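Local structure of phospholipase C-beta (PLC-beta) (Sepia officinalis, 3QR0) at residues Asn244-Asp256 with Leu270-Tyr283. The protein belongs to the phosphoinositide-specific phospholipase C beta family, combining PH, EF-hand-like, TIM-barrel and C2 domains in one chain, and carries a calcium ion. Residues are numbered along the deposited sequence; the frame is centred on the assembly and turned at random.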
loop_
_atom_site.group_PDB
_atom_site.type_symbol
_atom_site.label_atom_id
_atom_site.label_comp_id
_atom_site.label_asym_id
_atom_site.label_seq_id
_atom_site.Cartn_x
_atom_site.Cartn_y
_atom_site.Cartn_z
ATOM N N ASN A 244 -11.889 -32.786 -21.627
ATOM C CA ASN A 244 -12.229 -31.597 -20.854
ATOM C C ASN A 244 -12.071 -31.819 -19.345
ATOM O O ASN A 244 -12.035 -32.957 -18.872
ATOM C CB ASN A 244 -13.648 -31.127 -21.183
ATOM C CG ASN A 244 -13.750 -30.488 -22.563
ATOM O OD1 ASN A 244 -12.811 -29.850 -23.041
ATOM N ND2 ASN A 244 -14.901 -30.648 -23.199
ATOM N N ILE A 245 -11.942 -30.725 -18.602
ATOM C CA ILE A 245 -11.890 -30.787 -17.147
ATOM C C ILE A 245 -13.318 -30.997 -16.652
ATOM O O ILE A 245 -14.178 -30.142 -16.864
ATOM C CB ILE A 245 -11.306 -29.490 -16.536
ATOM C CG1 ILE A 245 -9.852 -29.286 -16.981
ATOM C CG2 ILE A 245 -11.372 -29.524 -15.013
ATOM C CD1 ILE A 245 -9.264 -27.941 -16.564
ATOM N N THR A 246 -13.568 -32.145 -16.024
ATOM C CA THR A 246 -14.892 -32.460 -15.483
ATOM C C THR A 246 -15.139 -31.704 -14.172
ATOM O O THR A 246 -14.207 -31.169 -13.570
ATOM C CB THR A 246 -15.062 -33.971 -15.230
ATOM O OG1 THR A 246 -14.160 -34.396 -14.198
ATOM C CG2 THR A 246 -14.793 -34.777 -16.508
ATOM N N THR A 247 -16.400 -31.668 -13.742
ATOM C CA THR A 247 -16.786 -31.052 -12.469
ATOM C C THR A 247 -15.950 -31.563 -11.296
ATOM O O THR A 247 -15.472 -30.778 -10.479
ATOM C CB THR A 247 -18.274 -31.307 -12.157
ATOM O OG1 THR A 247 -19.080 -30.704 -13.173
ATOM C CG2 THR A 247 -18.657 -30.735 -10.793
ATOM N N VAL A 248 -15.764 -32.876 -11.233
ATOM C CA VAL A 248 -15.011 -33.504 -10.147
ATOM C C VAL A 248 -13.524 -33.148 -10.222
ATOM O O VAL A 248 -12.901 -32.865 -9.197
ATOM C CB VAL A 248 -15.213 -35.029 -10.144
ATOM C CG1 VAL A 248 -14.322 -35.694 -9.108
ATOM C CG2 VAL A 248 -16.673 -35.352 -9.861
ATOM N N MET A 249 -12.967 -33.132 -11.432
ATOM C CA MET A 249 -11.579 -32.707 -11.633
ATOM C C MET A 249 -11.371 -31.249 -11.230
ATOM O O MET A 249 -10.342 -30.902 -10.655
ATOM C CB MET A 249 -11.152 -32.891 -13.089
ATOM C CG MET A 249 -10.955 -34.327 -13.515
ATOM S SD MET A 249 -10.719 -34.432 -15.306
ATOM C CE MET A 249 -10.880 -36.198 -15.537
ATOM N N PHE A 250 -12.342 -30.395 -11.544
ATOM C CA PHE A 250 -12.255 -28.986 -11.193
ATOM C C PHE A 250 -12.354 -28.809 -9.674
ATOM O O PHE A 250 -11.597 -28.041 -9.081
ATOM C CB PHE A 250 -13.339 -28.179 -11.930
ATOM C CG PHE A 250 -13.153 -26.682 -11.856
ATOM C CD1 PHE A 250 -11.933 -26.094 -12.183
ATOM C CD2 PHE A 250 -14.208 -25.857 -11.483
ATOM C CE1 PHE A 250 -11.766 -24.716 -12.117
ATOM C CE2 PHE A 250 -14.050 -24.478 -11.422
ATOM C CZ PHE A 250 -12.828 -23.905 -11.735
ATOM N N ARG A 251 -13.276 -29.535 -9.054
ATOM C CA ARG A 251 -13.450 -29.505 -7.602
ATOM C C ARG A 251 -12.150 -29.860 -6.877
ATOM O O ARG A 251 -11.724 -29.159 -5.962
ATOM C CB ARG A 251 -14.544 -30.486 -7.196
ATOM C CG ARG A 251 -14.898 -30.469 -5.706
ATOM C CD ARG A 251 -15.570 -31.756 -5.319
ATOM N NE ARG A 251 -14.643 -32.876 -5.417
ATOM C CZ ARG A 251 -14.987 -34.158 -5.382
ATOM N NH1 ARG A 251 -16.257 -34.527 -5.249
ATOM N NH2 ARG A 251 -14.047 -35.084 -5.482
ATOM N N ASP A 252 -11.518 -30.947 -7.304
ATOM C CA ASP A 252 -10.260 -31.383 -6.706
ATOM C C ASP A 252 -9.134 -30.384 -6.968
ATOM O O ASP A 252 -8.305 -30.152 -6.093
ATOM C CB ASP A 252 -9.890 -32.784 -7.196
ATOM C CG ASP A 252 -10.833 -33.853 -6.661
ATOM O OD1 ASP A 252 -10.771 -35.003 -7.141
ATOM O OD2 ASP A 252 -11.643 -33.550 -5.757
ATOM N N PHE A 253 -9.124 -29.774 -8.153
ATOM C CA PHE A 253 -8.184 -28.694 -8.450
ATOM C C PHE A 253 -8.351 -27.544 -7.449
ATOM O O PHE A 253 -7.380 -27.091 -6.845
ATOM C CB PHE A 253 -8.382 -28.201 -9.889
ATOM C CG PHE A 253 -7.670 -26.919 -10.212
ATOM C CD1 PHE A 253 -6.288 -26.848 -10.196
ATOM C CD2 PHE A 253 -8.386 -25.789 -10.580
ATOM C CE1 PHE A 253 -5.638 -25.668 -10.508
ATOM C CE2 PHE A 253 -7.738 -24.610 -10.897
ATOM C CZ PHE A 253 -6.363 -24.549 -10.863
ATOM N N LEU A 254 -9.587 -27.090 -7.263
ATOM C CA LEU A 254 -9.868 -25.991 -6.338
ATOM C C LEU A 254 -9.555 -26.351 -4.885
ATOM O O LEU A 254 -9.026 -25.520 -4.142
ATOM C CB LEU A 254 -11.327 -25.535 -6.461
ATOM C CG LEU A 254 -11.728 -24.897 -7.797
ATOM C CD1 LEU A 254 -13.233 -24.617 -7.839
ATOM C CD2 LEU A 254 -10.952 -23.638 -8.035
ATOM N N ASN A 255 -9.881 -27.580 -4.486
ATOM C CA ASN A 255 -9.715 -28.009 -3.096
ATOM C C ASN A 255 -8.307 -28.522 -2.746
ATOM O O ASN A 255 -7.944 -28.534 -1.571
ATOM C CB ASN A 255 -10.753 -29.083 -2.738
ATOM C CG ASN A 255 -12.180 -28.537 -2.669
ATOM O OD1 ASN A 255 -12.399 -27.338 -2.486
ATOM N ND2 ASN A 255 -13.156 -29.427 -2.802
ATOM N N ASP A 256 -7.530 -28.951 -3.744
ATOM C CA ASP A 256 -6.198 -29.536 -3.501
ATOM C C ASP A 256 -5.074 -28.576 -3.863
ATOM O O ASP A 256 -4.225 -28.280 -3.028
ATOM C CB ASP A 256 -6.005 -30.852 -4.278
ATOM C CG ASP A 256 -6.942 -31.966 -3.813
ATOM O OD1 ASP A 256 -7.289 -31.994 -2.613
ATOM O OD2 ASP A 256 -7.316 -32.827 -4.644
ATOM N N LEU A 270 -15.022 -26.385 1.819
ATOM C CA LEU A 270 -14.547 -26.897 0.536
ATOM C C LEU A 270 -15.590 -26.635 -0.543
ATOM O O LEU A 270 -16.784 -26.589 -0.252
ATOM C CB LEU A 270 -14.291 -28.405 0.618
ATOM C CG LEU A 270 -13.127 -28.896 1.483
ATOM C CD1 LEU A 270 -13.150 -30.415 1.557
ATOM C CD2 LEU A 270 -11.805 -28.410 0.934
ATOM N N TYR A 271 -15.139 -26.473 -1.784
ATOM C CA TYR A 271 -16.048 -26.443 -2.928
ATOM C C TYR A 271 -16.760 -27.792 -3.085
ATOM O O TYR A 271 -16.152 -28.849 -2.888
ATOM C CB TYR A 271 -15.297 -26.123 -4.226
ATOM C CG TYR A 271 -14.881 -24.682 -4.380
ATOM C CD1 TYR A 271 -13.613 -24.265 -3.999
ATOM C CD2 TYR A 271 -15.750 -23.737 -4.922
ATOM C CE1 TYR A 271 -13.217 -22.951 -4.147
ATOM C CE2 TYR A 271 -15.362 -22.406 -5.075
ATOM C CZ TYR A 271 -14.093 -22.023 -4.684
ATOM O OH TYR A 271 -13.686 -20.720 -4.824
ATOM N N THR A 272 -18.039 -27.742 -3.444
ATOM C CA THR A 272 -18.837 -28.940 -3.692
ATOM C C THR A 272 -19.006 -29.186 -5.194
ATOM O O THR A 272 -18.670 -28.324 -6.015
ATOM C CB THR A 272 -20.238 -28.806 -3.066
ATOM O OG1 THR A 272 -20.959 -27.752 -3.718
ATOM C CG2 THR A 272 -20.143 -28.515 -1.562
ATOM N N ASP A 273 -19.541 -30.359 -5.536
ATOM C CA ASP A 273 -19.880 -30.710 -6.922
ATOM C C ASP A 273 -20.815 -29.682 -7.537
ATOM O O ASP A 273 -20.550 -29.164 -8.621
ATOM C CB ASP A 273 -20.582 -32.073 -6.997
ATOM C CG ASP A 273 -19.645 -33.243 -6.764
ATOM O OD1 ASP A 273 -18.470 -33.012 -6.422
ATOM O OD2 ASP A 273 -20.095 -34.406 -6.923
ATOM N N ALA A 274 -21.908 -29.405 -6.832
ATOM C CA ALA A 274 -22.956 -28.510 -7.327
ATOM C C ALA A 274 -22.431 -27.098 -7.594
ATOM O O ALA A 274 -22.789 -26.484 -8.596
ATOM C CB ALA A 274 -24.130 -28.471 -6.345
ATOM N N GLN A 275 -21.583 -26.592 -6.702
ATOM C CA GLN A 275 -20.956 -25.283 -6.889
ATOM C C GLN A 275 -20.030 -25.263 -8.101
ATOM O O GLN A 275 -20.031 -24.303 -8.869
ATOM C CB GLN A 275 -20.157 -24.874 -5.654
ATOM C CG GLN A 275 -21.001 -24.579 -4.424
ATOM C CD GLN A 275 -20.174 -24.514 -3.148
ATOM O OE1 GLN A 275 -18.954 -24.695 -3.168
ATOM N NE2 GLN A 275 -20.839 -24.252 -2.025
ATOM N N CYS A 276 -19.237 -26.321 -8.259
ATOM C CA CYS A 276 -18.283 -26.414 -9.365
ATOM C C CYS A 276 -18.962 -26.579 -10.724
ATOM O O CYS A 276 -18.534 -25.973 -11.705
ATOM C CB CYS A 276 -17.280 -27.541 -9.115
ATOM S SG CYS A 276 -16.118 -27.127 -7.805
ATOM N N GLU A 277 -20.023 -27.382 -10.783
ATOM C CA GLU A 277 -20.833 -27.475 -11.997
ATOM C C GLU A 277 -21.370 -26.096 -12.378
ATOM O O GLU A 277 -21.373 -25.732 -13.553
ATOM C CB GLU A 277 -21.995 -28.453 -11.809
ATOM C CG GLU A 277 -22.814 -28.689 -13.073
ATOM C CD GLU A 277 -23.977 -29.631 -12.841
ATOM O OE1 GLU A 277 -23.766 -30.858 -12.881
ATOM O OE2 GLU A 277 -25.105 -29.142 -12.624
ATOM N N ALA A 278 -21.804 -25.335 -11.374
ATOM C CA ALA A 278 -22.368 -24.002 -11.589
ATOM C C ALA A 278 -21.300 -23.010 -12.041
ATOM O O ALA A 278 -21.539 -22.213 -12.946
ATOM C CB ALA A 278 -23.050 -23.504 -10.318
ATOM N N LEU A 279 -20.129 -23.051 -11.411
ATOM C CA LEU A 279 -19.009 -22.207 -11.836
ATOM C C LEU A 279 -18.576 -22.524 -13.268
ATOM O O LEU A 279 -18.304 -21.610 -14.063
ATOM C CB LEU A 279 -17.810 -22.366 -10.894
ATOM C CG LEU A 279 -17.966 -21.789 -9.482
ATOM C CD1 LEU A 279 -16.752 -22.155 -8.638
ATOM C CD2 LEU A 279 -18.165 -20.284 -9.501
ATOM N N ILE A 280 -18.503 -23.813 -13.593
ATOM C CA ILE A 280 -18.140 -24.237 -14.946
ATOM C C ILE A 280 -19.123 -23.646 -15.968
ATOM O O ILE A 280 -18.703 -23.111 -16.995
ATOM C CB ILE A 280 -18.069 -25.779 -15.064
ATOM C CG1 ILE A 280 -16.829 -26.300 -14.334
ATOM C CG2 ILE A 280 -18.032 -26.218 -16.531
ATOM C CD1 ILE A 280 -16.782 -27.803 -14.179
ATOM N N ASN A 281 -20.420 -23.726 -15.667
ATOM C CA ASN A 281 -21.445 -23.120 -16.517
ATOM C C ASN A 281 -21.226 -21.621 -16.712
ATOM O O ASN A 281 -21.410 -21.112 -17.816
ATOM C CB ASN A 281 -22.855 -23.359 -15.964
ATOM C CG ASN A 281 -23.932 -22.738 -16.842
ATOM O OD1 ASN A 281 -24.146 -23.170 -17.978
ATOM N ND2 ASN A 281 -24.594 -21.706 -16.333
ATOM N N ASP A 282 -20.843 -20.925 -15.644
ATOM C CA ASP A 282 -20.536 -19.497 -15.720
ATOM C C ASP A 282 -19.426 -19.224 -16.722
ATOM O O ASP A 282 -19.572 -18.378 -17.591
ATOM C CB ASP A 282 -20.109 -18.936 -14.353
ATOM C CG ASP A 282 -21.271 -18.785 -13.379
ATOM O OD1 ASP A 282 -22.428 -18.638 -13.833
ATOM O OD2 ASP A 282 -21.019 -18.800 -12.150
ATOM N N TYR A 283 -18.319 -19.949 -16.597
ATOM C CA TYR A 283 -17.131 -19.668 -17.400
ATOM C C TYR A 283 -17.338 -20.125 -18.840
ATOM O O TYR A 283 -16.973 -19.416 -19.779
ATOM C CB TYR A 283 -15.880 -20.320 -16.791
ATOM C CG TYR A 283 -15.700 -20.070 -15.297
ATOM C CD1 TYR A 283 -15.958 -18.821 -14.740
ATOM C CD2 TYR A 283 -15.263 -21.083 -14.449
ATOM C CE1 TYR A 283 -15.792 -18.589 -13.377
ATOM C CE2 TYR A 283 -15.101 -20.861 -13.081
ATOM C CZ TYR A 283 -15.364 -19.609 -12.555
ATOM O OH TYR A 283 -15.207 -19.376 -11.204
HETATM O O HOH W 1 -21.481 -31.880 -13.268
#
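The side-chain amide of N255 grips both backbone polar atoms of Y271: OD1 takes Y271 N on a lone pair at 3.0 Å, and ND2 gives a nearly straight bond, 3.1 Å long, to Y271 O. That pair fixes the amide's rotation and pins the chain just ahead of helix 273-283. The Y271 ring then receives L254 CD1 squarely over one face, 3.8 Å from its centroid, while its hydroxyl is hydrogen-bonded to E310. One turn before N255, R251 sends NH1 to the syn lone pair of D273 OD1 (2.9 Å), the oxygen lying 29° out of the guanidinium plane; NE and NH2 both hold D252 OD2 in that plane, so one arginine joins two acids. C276 is directed toward helix 247-256, its SG 3.6 Å from R251 CA. With chi1 at -168°, CG anti to the backbone N, F250 lays its ring among C276, L279, I280 and Y283, and F305 meets it edge-to-face. T247 sits among D273, C276, E277 and I280, its CG2 against D273 O. The helix axes come within 8.8 Å and cross at 104°, with knobs-into-holes contacts; I245 pairs with L297 through backbone hydrogen bonds, as expected of the helix-loop-helix units and short two-stranded sheet of an EF-hand-like domain.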